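Local coordinates for protein geranylgeranyl pyrophosphate synthase (Corynebacterium glutamicum, PDB 3LK5) that probably joins prenyl diphosphate units in isoprenoid biosynthesis, as a magnesium-dependent all-helical prenyltransferase of the FPP/GGPP synthase family, at residues 192-197 / 209-214; 247-252 / 339-344; 253-258 / 282-287. All coordinates share one frame; numbering follows the deposited sequence.

Interaction 1: residues 192-197 / 209-214; sequences LLDIYL and DSVNRF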
ATOM      1  N   LEU A 192      11.014  -4.062  -7.526  1.00 26.69           N
ATOM      2  CA  LEU A 192      11.951  -4.851  -6.732  1.00 27.94           C
ATOM      3  C   LEU A 192      13.146  -5.284  -7.589  1.00 29.42           C
ATOM      4  O   LEU A 192      14.293  -5.240  -7.130  1.00 30.64           O
ATOM      5  CB  LEU A 192      11.276  -6.086  -6.104  1.00 26.62           C
ATOM      6  CG  LEU A 192      10.449  -5.750  -4.860  1.00 29.85           C
ATOM      7  CD1 LEU A 192       9.452  -6.890  -4.519  1.00 27.13           C
ATOM      8  CD2 LEU A 192      11.394  -5.438  -3.696  1.00 26.94           C
ATOM      9  N   LEU A 193      12.874  -5.760  -8.802  1.00 30.71           N
ATOM     10  CA  LEU A 193      13.959  -6.177  -9.701  1.00 32.11           C
ATOM     11  C   LEU A 193      14.887  -5.006 -10.055  1.00 32.16           C
ATOM     12  O   LEU A 193      16.112  -5.183 -10.141  1.00 32.47           O
ATOM     13  CB  LEU A 193      13.400  -6.826 -10.972  1.00 33.16           C
ATOM     14  CG  LEU A 193      14.408  -7.335 -12.006  1.00 32.64           C
ATOM     15  CD1 LEU A 193      15.418  -8.323 -11.358  1.00 33.71           C
ATOM     16  CD2 LEU A 193      13.651  -8.021 -13.102  1.00 33.34           C
ATOM     17  N   ASP A 194      14.299  -3.826 -10.243  1.00 32.21           N
ATOM     18  CA  ASP A 194      15.022  -2.581 -10.588  1.00 34.16           C
ATOM     19  C   ASP A 194      15.951  -2.095  -9.462  1.00 35.13           C
ATOM     20  O   ASP A 194      17.110  -1.691  -9.709  1.00 35.14           O
ATOM     21  CB  ASP A 194      14.011  -1.492 -10.930  1.00 34.95           C
ATOM     22  CG  ASP A 194      14.608  -0.363 -11.730  1.00 51.14           C
ATOM     23  OD1 ASP A 194      15.462  -0.606 -12.609  1.00 37.24           O
ATOM     24  OD2 ASP A 194      14.202   0.784 -11.498  1.00 38.30           O
ATOM     25  N   ILE A 195      15.436  -2.132  -8.234  1.00 34.18           N
ATOM     26  CA  ILE A 195      16.205  -1.840  -7.019  1.00 34.59           C
ATOM     27  C   ILE A 195      17.436  -2.727  -6.916  1.00 33.27           C
ATOM     28  O   ILE A 195      18.528  -2.262  -6.531  1.00 32.57           O
ATOM     29  CB  ILE A 195      15.332  -2.039  -5.718  1.00 35.77           C
ATOM     30  CG1 ILE A 195      14.279  -0.958  -5.612  1.00 54.78           C
ATOM     31  CG2 ILE A 195      16.186  -2.036  -4.441  1.00 54.96           C
ATOM     32  CD1 ILE A 195      14.782   0.379  -5.954  1.00 37.13           C
ATOM     33  N   TYR A 196      17.245  -3.996  -7.259  1.00 32.53           N
ATOM     34  CA  TYR A 196      18.302  -4.976  -7.215  1.00 33.50           C
ATOM     35  C   TYR A 196      19.373  -4.568  -8.244  1.00 33.04           C
ATOM     36  O   TYR A 196      20.582  -4.516  -7.925  1.00 33.28           O
ATOM     37  CB  TYR A 196      17.757  -6.383  -7.502  1.00 34.38           C
ATOM     38  CG  TYR A 196      18.816  -7.438  -7.725  1.00 43.18           C
ATOM     39  CD1 TYR A 196      19.345  -8.189  -6.652  1.00 36.11           C
ATOM     40  CD2 TYR A 196      19.303  -7.692  -9.002  1.00 35.92           C
ATOM     41  CE1 TYR A 196      20.340  -9.165  -6.870  1.00 43.47           C
ATOM     42  CE2 TYR A 196      20.295  -8.656  -9.230  1.00 43.56           C
ATOM     43  CZ  TYR A 196      20.808  -9.381  -8.164  1.00 37.33           C
ATOM     44  OH  TYR A 196      21.776 -10.326  -8.404  1.00 44.37           O
ATOM     45  N   LEU A 197      18.946  -4.300  -9.476  1.00 31.85           N
ATOM     46  CA  LEU A 197      19.947  -3.905 -10.502  1.00 31.68           C
ATOM     47  C   LEU A 197      20.764  -2.694 -10.075  1.00 31.10           C
ATOM     48  O   LEU A 197      22.000  -2.673 -10.284  1.00 31.69           O
ATOM     49  CB  LEU A 197      19.290  -3.675 -11.874  1.00 31.83           C
ATOM     50  CG  LEU A 197      18.433  -4.799 -12.483  1.00 38.93           C
ATOM     51  CD1 LEU A 197      17.989  -4.392 -13.894  1.00 32.61           C
ATOM     52  CD2 LEU A 197      19.169  -6.108 -12.555  1.00 33.00           C
ATOM     53  N   ASP A 209      15.521  -5.634 -19.445  1.00 30.31           N
ATOM     54  CA  ASP A 209      14.320  -5.999 -20.250  1.00 32.61           C
ATOM     55  C   ASP A 209      13.140  -6.440 -19.355  1.00 32.06           C
ATOM     56  O   ASP A 209      11.987  -6.056 -19.599  1.00 30.28           O
ATOM     57  CB  ASP A 209      14.584  -7.157 -21.233  1.00 33.87           C
ATOM     58  CG  ASP A 209      15.474  -6.766 -22.421  1.00 43.29           C
ATOM     59  OD1 ASP A 209      15.579  -5.566 -22.792  1.00 35.37           O
ATOM     60  OD2 ASP A 209      16.070  -7.706 -23.008  1.00 37.13           O
ATOM     61  N   SER A 210      13.436  -7.281 -18.361  1.00 31.84           N
ATOM     62  CA  SER A 210      12.407  -7.730 -17.428  1.00 32.36           C
ATOM     63  C   SER A 210      11.804  -6.582 -16.665  1.00 30.54           C
ATOM     64  O   SER A 210      10.573  -6.521 -16.495  1.00 30.53           O
ATOM     65  CB  SER A 210      12.936  -8.795 -16.458  1.00 34.20           C
ATOM     66  OG  SER A 210      13.312  -9.959 -17.187  1.00 51.28           O
ATOM     67  N   VAL A 211      12.652  -5.676 -16.193  1.00 29.38           N
ATOM     68  CA  VAL A 211      12.161  -4.501 -15.508  1.00 29.68           C
ATOM     69  C   VAL A 211      11.197  -3.726 -16.437  1.00 30.76           C
ATOM     70  O   VAL A 211      10.094  -3.328 -16.029  1.00 29.41           O
ATOM     71  CB  VAL A 211      13.298  -3.591 -15.065  1.00 29.37           C
ATOM     72  CG1 VAL A 211      12.738  -2.283 -14.538  1.00 27.77           C
ATOM     73  CG2 VAL A 211      14.185  -4.282 -14.001  1.00 28.32           C
ATOM     74  N   ASN A 212      11.617  -3.512 -17.689  1.00 29.24           N
ATOM     75  CA  ASN A 212      10.753  -2.783 -18.626  1.00 29.63           C
ATOM     76  C   ASN A 212       9.385  -3.480 -18.855  1.00 29.04           C
ATOM     77  O   ASN A 212       8.350  -2.801 -18.897  1.00 29.96           O
ATOM     78  CB  ASN A 212      11.463  -2.558 -19.974  1.00 31.17           C
ATOM     79  CG  ASN A 212      12.631  -1.590 -19.886  1.00 33.29           C
ATOM     80  OD1 ASN A 212      13.491  -1.510 -20.825  1.00 33.84           O
ATOM     81  ND2 ASN A 212      12.688  -0.831 -18.811  1.00 31.32           N
ATOM     82  N   ARG A 213       9.395  -4.806 -18.982  1.00 28.41           N
ATOM     83  CA  ARG A 213       8.188  -5.608 -19.229  1.00 30.07           C
ATOM     84  C   ARG A 213       7.145  -5.443 -18.097  1.00 28.92           C
ATOM     85  O   ARG A 213       5.926  -5.351 -18.368  1.00 28.00           O
ATOM     86  CB  ARG A 213       8.589  -7.073 -19.324  1.00 33.07           C
ATOM     87  CG  ARG A 213       7.470  -8.044 -19.494  1.00 43.12           C
ATOM     88  CD  ARG A 213       8.014  -9.481 -19.619  1.00 38.71           C
ATOM     89  NE  ARG A 213       6.890 -10.416 -19.510  1.00 45.88           N
ATOM     90  CZ  ARG A 213       6.976 -11.715 -19.209  1.00 40.87           C
ATOM     91  NH1 ARG A 213       8.152 -12.296 -18.954  1.00 46.08           N
ATOM     92  NH2 ARG A 213       5.859 -12.431 -19.134  1.00 46.60           N
ATOM     93  N   PHE A 214       7.658  -5.417 -16.854  1.00 27.38           N
ATOM     94  CA  PHE A 214       6.792  -5.495 -15.643  1.00 27.02           C
ATOM     95  C   PHE A 214       6.591  -4.141 -14.987  1.00 28.31           C
ATOM     96  O   PHE A 214       5.450  -3.749 -14.751  1.00 29.12           O
ATOM     97  CB  PHE A 214       7.352  -6.533 -14.643  1.00 26.60           C
ATOM     98  CG  PHE A 214       7.218  -7.942 -15.133  1.00 29.45           C
ATOM     99  CD1 PHE A 214       5.945  -8.534 -15.244  1.00 27.54           C
ATOM    100  CD2 PHE A 214       8.340  -8.660 -15.558  1.00 26.69           C
ATOM    101  CE1 PHE A 214       5.800  -9.866 -15.727  1.00 30.79           C
ATOM    102  CE2 PHE A 214       8.223  -9.958 -16.014  1.00 30.45           C
ATOM    103  CZ  PHE A 214       6.957 -10.566 -16.122  1.00 28.09           C
TER
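Val211 carries this contact between helix 170-199 and helix 205-231, consecutive members of the isoprenoid synthase fold that run nearly antiparallel, at 152° between their local axes. Its two methyl groups divide the work. The valine side chain crosses that of Asp194 at about a right angle, with CG1, anti to the backbone N (chi1 172°), 3.7 Å from Asp194 OD1. CG2, on the branch beside the backbone N, faces the leucines and sits 3.7 Å from Leu193 CG.

Leu193 meets the valine obliquely. With its own CG anti to the backbone N, it reaches toward the opposing helix, and its CD2 methyl presses against Ser210 CB at 3.5 Å. Thus the serine contributes its methylene carbon, while its OG turns back toward its own helix, where it makes a weak hydrogen bond to Glu206 O. Leu197 adds a smaller touch one turn on, CD1 meeting Val211 CG2 tip to tip at 3.8 Å.

Asp194 is the chemically distinctive member. It is a Mg(2+) ligand of this protein, although no metal is bound to this chain here, and its side chain lies about 6 Å from that of Asp112 and about 7 Å from that of Asp108, the other two metal-binding aspartates. Its OD2 forms a salt bridge with Lys215, one turn beyond Val211 on the facing helix. A buried carboxylate is therefore flanked by a methyl group at one oxygen and paired with a cation at the other, an environment in which the lysine would be expected to favour the ionised form that metal binding needs.

Interaction 2: residues 247-252 / 339-344; sequences HDIGIA and QLTESG
Asp248 and Leu340 cross at about a right angle where helix 236-263 packs against helix 329-347, two nearly antiparallel helices whose local axes approach to 7.9 Å. The leucine lies over the backbone of the opposing turn. Its CB rests 3.7 Å from Asp248 O, and its branches part: CD2 turns to the aspartate, while CD1 meets Ile251 CG2 obliquely at 3.5 Å. Ala252 CB, one turn on from Asp248, rests 3.9 Å from Leu340 CB.

The carboxylate of Asp248 bridges a ring and a hydroxyl. Its CG is anti to the carbonyl carbon (chi1 -68°), which sends the group across to the other helix. OD1 offers its anti lone pair to His247 ND1 at 2.8 Å, and the oxygen lies almost exactly in the imidazole plane, so this His-carboxylate bond fixes the turn of the ring. One face of that ring is covered by Ile251 CD1, offset toward the rim. OD2 lies 2.9 Å from Ser343 OG, which occupies the crowded place between its backbone N and carbonyl carbon (chi1 60°). There the hydroxyl has two possible acceptors, Asp248 OD2 and Gln339 O of its own helix.

Gly344, with no side chain, lets Ile249 CD1 lie 3.8 Å from its CA, and the same methyl reaches Thr341 CA. Thr341 OG1 itself bonds to Ile337 O and Thr369 OG1.

Away from the Mg(2+) site, two further helices touch the pair. Ile249 also packs on Ala365 and Thr369 of the C-terminal helix 355-369 and on Ile221 of helix 205-231, whose Ala217 touches Ile251.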
ATOM      1  N   HIS A 247       2.159  -4.642 -24.441  1.00 25.17           N
ATOM      2  CA  HIS A 247       3.493  -5.192 -24.153  1.00 28.02           C
ATOM      3  C   HIS A 247       4.540  -4.474 -25.047  1.00 25.95           C
ATOM      4  O   HIS A 247       5.528  -3.917 -24.531  1.00 25.52           O
ATOM      5  CB  HIS A 247       3.524  -6.707 -24.419  1.00 32.26           C
ATOM      6  CG  HIS A 247       4.901  -7.309 -24.456  1.00 36.09           C
ATOM      7  ND1 HIS A 247       5.679  -7.350 -25.602  1.00 35.81           N
ATOM      8  CD2 HIS A 247       5.615  -7.954 -23.497  1.00 35.68           C
ATOM      9  CE1 HIS A 247       6.828  -7.955 -25.335  1.00 36.55           C
ATOM     10  NE2 HIS A 247       6.815  -8.332 -24.067  1.00 36.76           N
ATOM     11  N   ASP A 248       4.269  -4.449 -26.349  1.00 25.05           N
ATOM     12  CA  ASP A 248       5.200  -3.838 -27.331  1.00 26.19           C
ATOM     13  C   ASP A 248       5.330  -2.323 -27.182  1.00 25.27           C
ATOM     14  O   ASP A 248       6.434  -1.793 -27.062  1.00 24.38           O
ATOM     15  CB  ASP A 248       4.788  -4.184 -28.749  1.00 27.55           C
ATOM     16  CG  ASP A 248       4.960  -5.649 -29.069  1.00 33.70           C
ATOM     17  OD1 ASP A 248       5.485  -6.427 -28.238  1.00 31.42           O
ATOM     18  OD2 ASP A 248       4.563  -6.037 -30.168  1.00 30.31           O
ATOM     19  N   ILE A 249       4.198  -1.622 -27.152  1.00 24.72           N
ATOM     20  CA  ILE A 249       4.240  -0.183 -26.980  1.00 23.90           C
ATOM     21  C   ILE A 249       4.780   0.215 -25.583  1.00 23.36           C
ATOM     22  O   ILE A 249       5.485   1.216 -25.449  1.00 23.24           O
ATOM     23  CB  ILE A 249       2.835   0.466 -27.291  1.00 23.56           C
ATOM     24  CG1 ILE A 249       2.343   0.063 -28.704  1.00 23.28           C
ATOM     25  CG2 ILE A 249       2.901   2.016 -27.119  1.00 24.84           C
ATOM     26  CD1 ILE A 249       3.440   0.280 -29.883  1.00 24.24           C
ATOM     27  N   GLY A 250       4.445  -0.553 -24.542  1.00 23.72           N
ATOM     28  CA  GLY A 250       4.923  -0.209 -23.191  1.00 24.10           C
ATOM     29  C   GLY A 250       6.442  -0.302 -23.071  1.00 24.91           C
ATOM     30  O   GLY A 250       7.084   0.552 -22.402  1.00 25.48           O
ATOM     31  N   ILE A 251       7.017  -1.354 -23.669  1.00 25.54           N
ATOM     32  CA  ILE A 251       8.490  -1.481 -23.663  1.00 26.04           C
ATOM     33  C   ILE A 251       9.090  -0.310 -24.475  1.00 25.85           C
ATOM     34  O   ILE A 251      10.017   0.357 -24.007  1.00 25.87           O
ATOM     35  CB  ILE A 251       8.984  -2.862 -24.193  1.00 26.97           C
ATOM     36  CG1 ILE A 251       8.610  -3.983 -23.185  1.00 26.52           C
ATOM     37  CG2 ILE A 251      10.541  -2.861 -24.441  1.00 26.75           C
ATOM     38  CD1 ILE A 251       8.644  -5.353 -23.813  1.00 28.34           C
ATOM     39  N   ALA A 252       8.551  -0.052 -25.665  1.00 25.88           N
ATOM     40  CA  ALA A 252       9.060   1.056 -26.493  1.00 24.91           C
ATOM     41  C   ALA A 252       8.982   2.386 -25.757  1.00 26.69           C
ATOM     42  O   ALA A 252       9.879   3.233 -25.863  1.00 25.27           O
ATOM     43  CB  ALA A 252       8.299   1.118 -27.834  1.00 24.48           C
ATOM     44  N   GLN A 339      11.025  -1.134 -34.127  1.00 30.05           N
ATOM     45  CA  GLN A 339      10.545  -2.501 -34.305  1.00 31.49           C
ATOM     46  C   GLN A 339       9.300  -2.747 -33.441  1.00 29.24           C
ATOM     47  O   GLN A 339       8.283  -3.303 -33.904  1.00 27.31           O
ATOM     48  CB  GLN A 339      11.615  -3.491 -33.819  1.00 34.88           C
ATOM     49  CG  GLN A 339      12.778  -3.799 -34.728  1.00 64.23           C
ATOM     50  CD  GLN A 339      13.654  -4.914 -34.131  1.00 39.82           C
ATOM     51  OE1 GLN A 339      14.499  -4.673 -33.250  1.00 64.49           O
ATOM     52  NE2 GLN A 339      13.440  -6.140 -34.601  1.00 64.60           N
ATOM     53  N   LEU A 340       9.413  -2.377 -32.174  1.00 28.05           N
ATOM     54  CA  LEU A 340       8.315  -2.562 -31.209  1.00 27.52           C
ATOM     55  C   LEU A 340       7.091  -1.709 -31.519  1.00 27.25           C
ATOM     56  O   LEU A 340       5.942  -2.143 -31.281  1.00 26.35           O
ATOM     57  CB  LEU A 340       8.817  -2.252 -29.801  1.00 27.35           C
ATOM     58  CG  LEU A 340       9.731  -3.308 -29.165  1.00 30.50           C
ATOM     59  CD1 LEU A 340      10.457  -2.735 -27.953  1.00 28.21           C
ATOM     60  CD2 LEU A 340       8.910  -4.514 -28.810  1.00 29.27           C
ATOM     61  N   THR A 341       7.332  -0.497 -32.018  1.00 26.53           N
ATOM     62  CA  THR A 341       6.222   0.365 -32.379  1.00 27.97           C
ATOM     63  C   THR A 341       5.444  -0.263 -33.552  1.00 28.11           C
ATOM     64  O   THR A 341       4.215  -0.408 -33.540  1.00 25.25           O
ATOM     65  CB  THR A 341       6.674   1.812 -32.667  1.00 28.09           C
ATOM     66  OG1 THR A 341       7.265   2.352 -31.476  1.00 29.29           O
ATOM     67  CG2 THR A 341       5.471   2.661 -33.037  1.00 30.58           C
ATOM     68  N   GLU A 342       6.196  -0.724 -34.548  1.00 28.16           N
ATOM     69  CA  GLU A 342       5.576  -1.379 -35.681  1.00 28.71           C
ATOM     70  C   GLU A 342       4.770  -2.649 -35.295  1.00 27.26           C
ATOM     71  O   GLU A 342       3.619  -2.834 -35.758  1.00 26.93           O
ATOM     72  CB  GLU A 342       6.668  -1.677 -36.736  1.00 32.20           C
ATOM     73  CG  GLU A 342       6.143  -2.229 -38.053  1.00 62.21           C
ATOM     74  CD  GLU A 342       7.266  -2.606 -39.030  1.00 37.84           C
ATOM     75  OE1 GLU A 342       8.438  -2.211 -38.783  1.00 63.01           O
ATOM     76  OE2 GLU A 342       6.971  -3.296 -40.039  1.00 62.84           O
ATOM     77  N   SER A 343       5.351  -3.518 -34.464  1.00 26.35           N
ATOM     78  CA  SER A 343       4.669  -4.742 -34.089  1.00 28.21           C
ATOM     79  C   SER A 343       3.484  -4.468 -33.142  1.00 28.01           C
ATOM     80  O   SER A 343       2.417  -5.087 -33.274  1.00 27.77           O
ATOM     81  CB  SER A 343       5.671  -5.763 -33.504  1.00 29.31           C
ATOM     82  OG  SER A 343       6.290  -5.217 -32.342  1.00 33.97           O
ATOM     83  N   GLY A 344       3.643  -3.512 -32.228  1.00 27.63           N
ATOM     84  CA  GLY A 344       2.514  -3.149 -31.328  1.00 27.66           C
ATOM     85  C   GLY A 344       1.319  -2.643 -32.121  1.00 28.54           C
ATOM     86  O   GLY A 344       0.190  -3.072 -31.892  1.00 28.28           O
TER

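Interaction 3: residues 253-258 / 282-287; sequences FQLRDD and RTVLLA
Asp258 slides its carboxylate past the side chain of Thr283, the two pointing in opposite directions, with Thr283 CG2 3.6 Å from Asp258 OD1. With Asp257, it falls in what sequence and family indicate is the second aspartate-rich region of polyprenyl synthases. The contact joins helix 236-263 of the isoprenoid synthase fold to the N-terminal end of helix 284-296, where Thr283 is the N-cap. Its OG1 stands between the backbone N and the carbonyl carbon (chi1 58°) and accepts from Leu286 N at 2.9 Å. That torsion leaves CG2 as the branch that touches the aspartate, so a single threonine caps its helix with oxygen and packs across the interface with methyl.

Leu255 supplies the apolar part. Its CG is anti to the carbonyl carbon, and CD2 reaches obliquely to Val284 CB at 3.8 Å, beside both methyls of the valine. Around this pair, Leu255 also packs on Val333 and Ile337 of helix 329-347, while Val284 reaches Asp209 of helix 205-231.

Both carboxylate oxygens of Asp258 have hydrogen-bond partners. Gln254, one turn earlier on the same helix, sends NE2 to OD1 at 2.9 Å in a nearly straight bond (171°). The nitrogen approaches from above the carboxylate plane, although the oxygen lies in the plane of the amide. Gln254 OE1 is in turn bonded to Thr216 OG1, a second-shell tie to helix 205-231.

The first-turn N-H groups of helix 284-296 would favour a nearby negative charge, and two waters carry that link. Each donates to Asp258 OD2 at 2.6 Å; one then accepts from Val284 N, the other from Leu285 N at 2.9 Å.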
ATOM      1  N   PHE A 253       7.878   2.601 -25.014  1.00 26.79           N
ATOM      2  CA  PHE A 253       7.727   3.820 -24.244  1.00 28.50           C
ATOM      3  C   PHE A 253       8.848   3.967 -23.207  1.00 25.87           C
ATOM      4  O   PHE A 253       9.410   5.058 -23.070  1.00 26.13           O
ATOM      5  CB  PHE A 253       6.332   3.812 -23.561  1.00 33.05           C
ATOM      6  CG  PHE A 253       6.156   4.842 -22.492  1.00 44.81           C
ATOM      7  CD1 PHE A 253       5.847   6.165 -22.823  1.00 37.55           C
ATOM      8  CD2 PHE A 253       6.261   4.487 -21.138  1.00 37.47           C
ATOM      9  CE1 PHE A 253       5.638   7.140 -21.820  1.00 45.10           C
ATOM     10  CE2 PHE A 253       6.071   5.459 -20.114  1.00 45.28           C
ATOM     11  CZ  PHE A 253       5.763   6.787 -20.473  1.00 39.08           C
ATOM     12  N   GLN A 254       9.177   2.900 -22.474  1.00 25.65           N
ATOM     13  CA  GLN A 254      10.253   3.007 -21.479  1.00 26.81           C
ATOM     14  C   GLN A 254      11.593   3.280 -22.175  1.00 26.26           C
ATOM     15  O   GLN A 254      12.405   4.067 -21.687  1.00 26.54           O
ATOM     16  CB  GLN A 254      10.422   1.728 -20.674  1.00 29.24           C
ATOM     17  CG  GLN A 254      11.456   1.943 -19.532  1.00 31.40           C
ATOM     18  CD  GLN A 254      11.060   3.082 -18.647  1.00 32.63           C
ATOM     19  OE1 GLN A 254       9.930   3.116 -18.177  1.00 33.08           O
ATOM     20  NE2 GLN A 254      11.957   4.043 -18.431  1.00 31.77           N
ATOM     21  N   LEU A 255      11.807   2.590 -23.287  1.00 24.41           N
ATOM     22  CA  LEU A 255      13.076   2.848 -24.070  1.00 26.48           C
ATOM     23  C   LEU A 255      13.184   4.299 -24.511  1.00 26.45           C
ATOM     24  O   LEU A 255      14.260   4.901 -24.405  1.00 26.53           O
ATOM     25  CB  LEU A 255      13.197   1.921 -25.258  1.00 25.50           C
ATOM     26  CG  LEU A 255      13.310   0.408 -24.950  1.00 26.00           C
ATOM     27  CD1 LEU A 255      13.311  -0.347 -26.289  1.00 26.59           C
ATOM     28  CD2 LEU A 255      14.572   0.076 -24.126  1.00 26.48           C
ATOM     29  N   ARG A 256      12.074   4.868 -24.990  1.00 26.50           N
ATOM     30  CA  ARG A 256      12.057   6.299 -25.359  1.00 27.04           C
ATOM     31  C   ARG A 256      12.357   7.160 -24.137  1.00 27.24           C
ATOM     32  O   ARG A 256      13.108   8.150 -24.224  1.00 26.28           O
ATOM     33  CB  ARG A 256      10.703   6.724 -25.975  1.00 27.60           C
ATOM     34  CG  ARG A 256      10.590   8.245 -26.293  1.00 36.86           C
ATOM     35  CD  ARG A 256      11.738   8.740 -27.252  1.00 32.34           C
ATOM     36  NE  ARG A 256      11.598   8.085 -28.550  1.00 36.99           N
ATOM     37  CZ  ARG A 256      12.578   7.889 -29.439  1.00 35.99           C
ATOM     38  NH1 ARG A 256      13.823   8.291 -29.178  1.00 35.55           N
ATOM     39  NH2 ARG A 256      12.293   7.267 -30.586  1.00 36.05           N
ATOM     40  N   ASP A 257      11.735   6.811 -23.011  1.00 28.48           N
ATOM     41  CA  ASP A 257      11.950   7.546 -21.767  1.00 31.23           C
ATOM     42  C   ASP A 257      13.434   7.477 -21.298  1.00 28.99           C
ATOM     43  O   ASP A 257      13.979   8.478 -20.799  1.00 27.94           O
ATOM     44  CB  ASP A 257      10.988   7.025 -20.669  1.00 36.39           C
ATOM     45  CG  ASP A 257       9.622   7.736 -20.690  1.00 52.85           C
ATOM     46  OD1 ASP A 257       9.337   8.542 -21.616  1.00 41.20           O
ATOM     47  OD2 ASP A 257       8.806   7.487 -19.770  1.00 41.71           O
ATOM     48  N   ASP A 258      14.063   6.309 -21.484  1.00 28.43           N
ATOM     49  CA  ASP A 258      15.489   6.162 -21.189  1.00 28.30           C
ATOM     50  C   ASP A 258      16.330   7.086 -22.093  1.00 28.20           C
ATOM     51  O   ASP A 258      17.232   7.744 -21.602  1.00 28.51           O
ATOM     52  CB  ASP A 258      15.968   4.739 -21.395  1.00 28.62           C
ATOM     53  CG  ASP A 258      15.277   3.723 -20.493  1.00 34.34           C
ATOM     54  OD1 ASP A 258      14.709   4.076 -19.429  1.00 30.11           O
ATOM     55  OD2 ASP A 258      15.333   2.548 -20.860  1.00 29.50           O
ATOM     56  N   ARG A 282      19.611   1.777 -14.222  1.00 34.40           N
ATOM     57  CA  ARG A 282      20.134   0.628 -14.957  1.00 34.28           C
ATOM     58  C   ARG A 282      19.307   0.283 -16.206  1.00 34.04           C
ATOM     59  O   ARG A 282      18.531  -0.683 -16.228  1.00 34.37           O
ATOM     60  CB  ARG A 282      20.297  -0.584 -14.032  1.00 34.97           C
ATOM     61  CG  ARG A 282      21.340  -0.341 -12.974  1.00 35.23           C
ATOM     62  CD  ARG A 282      22.725  -0.500 -13.561  1.00 37.08           C
ATOM     63  NE  ARG A 282      23.747   0.133 -12.740  1.00 35.47           N
ATOM     64  CZ  ARG A 282      25.041   0.203 -13.068  1.00 38.70           C
ATOM     65  NH1 ARG A 282      25.507  -0.358 -14.190  1.00 35.99           N
ATOM     66  NH2 ARG A 282      25.887   0.821 -12.250  1.00 36.36           N
ATOM     67  N   THR A 283      19.519   1.077 -17.252  1.00 31.56           N
ATOM     68  CA  THR A 283      18.724   0.995 -18.455  1.00 30.39           C
ATOM     69  C   THR A 283      19.263  -0.020 -19.463  1.00 29.27           C
ATOM     70  O   THR A 283      20.438  -0.479 -19.387  1.00 28.36           O
ATOM     71  CB  THR A 283      18.645   2.399 -19.101  1.00 29.87           C
ATOM     72  OG1 THR A 283      19.975   2.871 -19.391  1.00 26.87           O
ATOM     73  CG2 THR A 283      17.984   3.401 -18.142  1.00 26.83           C
ATOM     74  N   VAL A 284      18.424  -0.361 -20.433  1.00 27.67           N
ATOM     75  CA  VAL A 284      18.888  -1.104 -21.595  1.00 28.15           C
ATOM     76  C   VAL A 284      19.968  -0.300 -22.358  1.00 28.28           C
ATOM     77  O   VAL A 284      20.963  -0.887 -22.802  1.00 28.21           O
ATOM     78  CB  VAL A 284      17.715  -1.455 -22.539  1.00 28.32           C
ATOM     79  CG1 VAL A 284      18.223  -1.910 -23.916  1.00 30.32           C
ATOM     80  CG2 VAL A 284      16.825  -2.564 -21.874  1.00 29.13           C
ATOM     81  N   LEU A 285      19.762   1.014 -22.493  1.00 27.23           N
ATOM     82  CA  LEU A 285      20.775   1.912 -23.099  1.00 26.38           C
ATOM     83  C   LEU A 285      22.149   1.738 -22.410  1.00 27.61           C
ATOM     84  O   LEU A 285      23.190   1.509 -23.080  1.00 25.82           O
ATOM     85  CB  LEU A 285      20.341   3.382 -22.979  1.00 25.45           C
ATOM     86  CG  LEU A 285      21.304   4.487 -23.461  1.00 27.77           C
ATOM     87  CD1 LEU A 285      21.597   4.369 -24.958  1.00 24.99           C
ATOM     88  CD2 LEU A 285      20.871   5.902 -23.101  1.00 25.94           C
ATOM     89  N   LEU A 286      22.161   1.869 -21.081  1.00 27.73           N
ATOM     90  CA  LEU A 286      23.414   1.730 -20.330  1.00 28.81           C
ATOM     91  C   LEU A 286      24.038   0.339 -20.455  1.00 28.21           C
ATOM     92  O   LEU A 286      25.261   0.226 -20.627  1.00 27.88           O
ATOM     93  CB  LEU A 286      23.240   2.146 -18.851  1.00 29.22           C
ATOM     94  CG  LEU A 286      24.490   2.037 -17.962  1.00 33.13           C
ATOM     95  CD1 LEU A 286      25.683   2.924 -18.464  1.00 29.56           C
ATOM     96  CD2 LEU A 286      24.138   2.320 -16.480  1.00 30.25           C
ATOM     97  N   ALA A 287      23.228  -0.716 -20.393  1.00 27.96           N
ATOM     98  CA  ALA A 287      23.764  -2.073 -20.499  1.00 28.12           C
ATOM     99  C   ALA A 287      24.419  -2.318 -21.863  1.00 28.48           C
ATOM    100  O   ALA A 287      25.535  -2.865 -21.946  1.00 28.33           O
ATOM    101  CB  ALA A 287      22.678  -3.116 -20.218  1.00 28.15           C
TER
HETATM  102  O   HOH W   1      17.057   2.036 -22.682  1.00 26.30           O
HETATM  103  O   HOH W   2      15.703   0.168 -19.907  1.00 27.08           O

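All three contacts are buried rather than superficial; interactions 2 and 3 share helix 236-263, and interaction 1 packs beside both. Interactions 2 and 3 use successive turns of that helix and meet where Leu340 touches Leu255; interaction 3 is nested within the long chain excursion that interaction 2 closes. Interaction 1 joins helix 170-199 to helix 205-231, the helix preceding 236-263, with Asn212 against Gln254 and Val284, and Arg213 against Ile251. The chemistry shifts with position. Interaction 1 sets methyl groups beside a metal-binding aspartate, interaction 3 bridges a carboxylate to a helix start through water, the side chain of Thr283 lying about 7 Å from that of Asp194, and interaction 2, remote from the site, combines close packing against a glycine with direct polar contact.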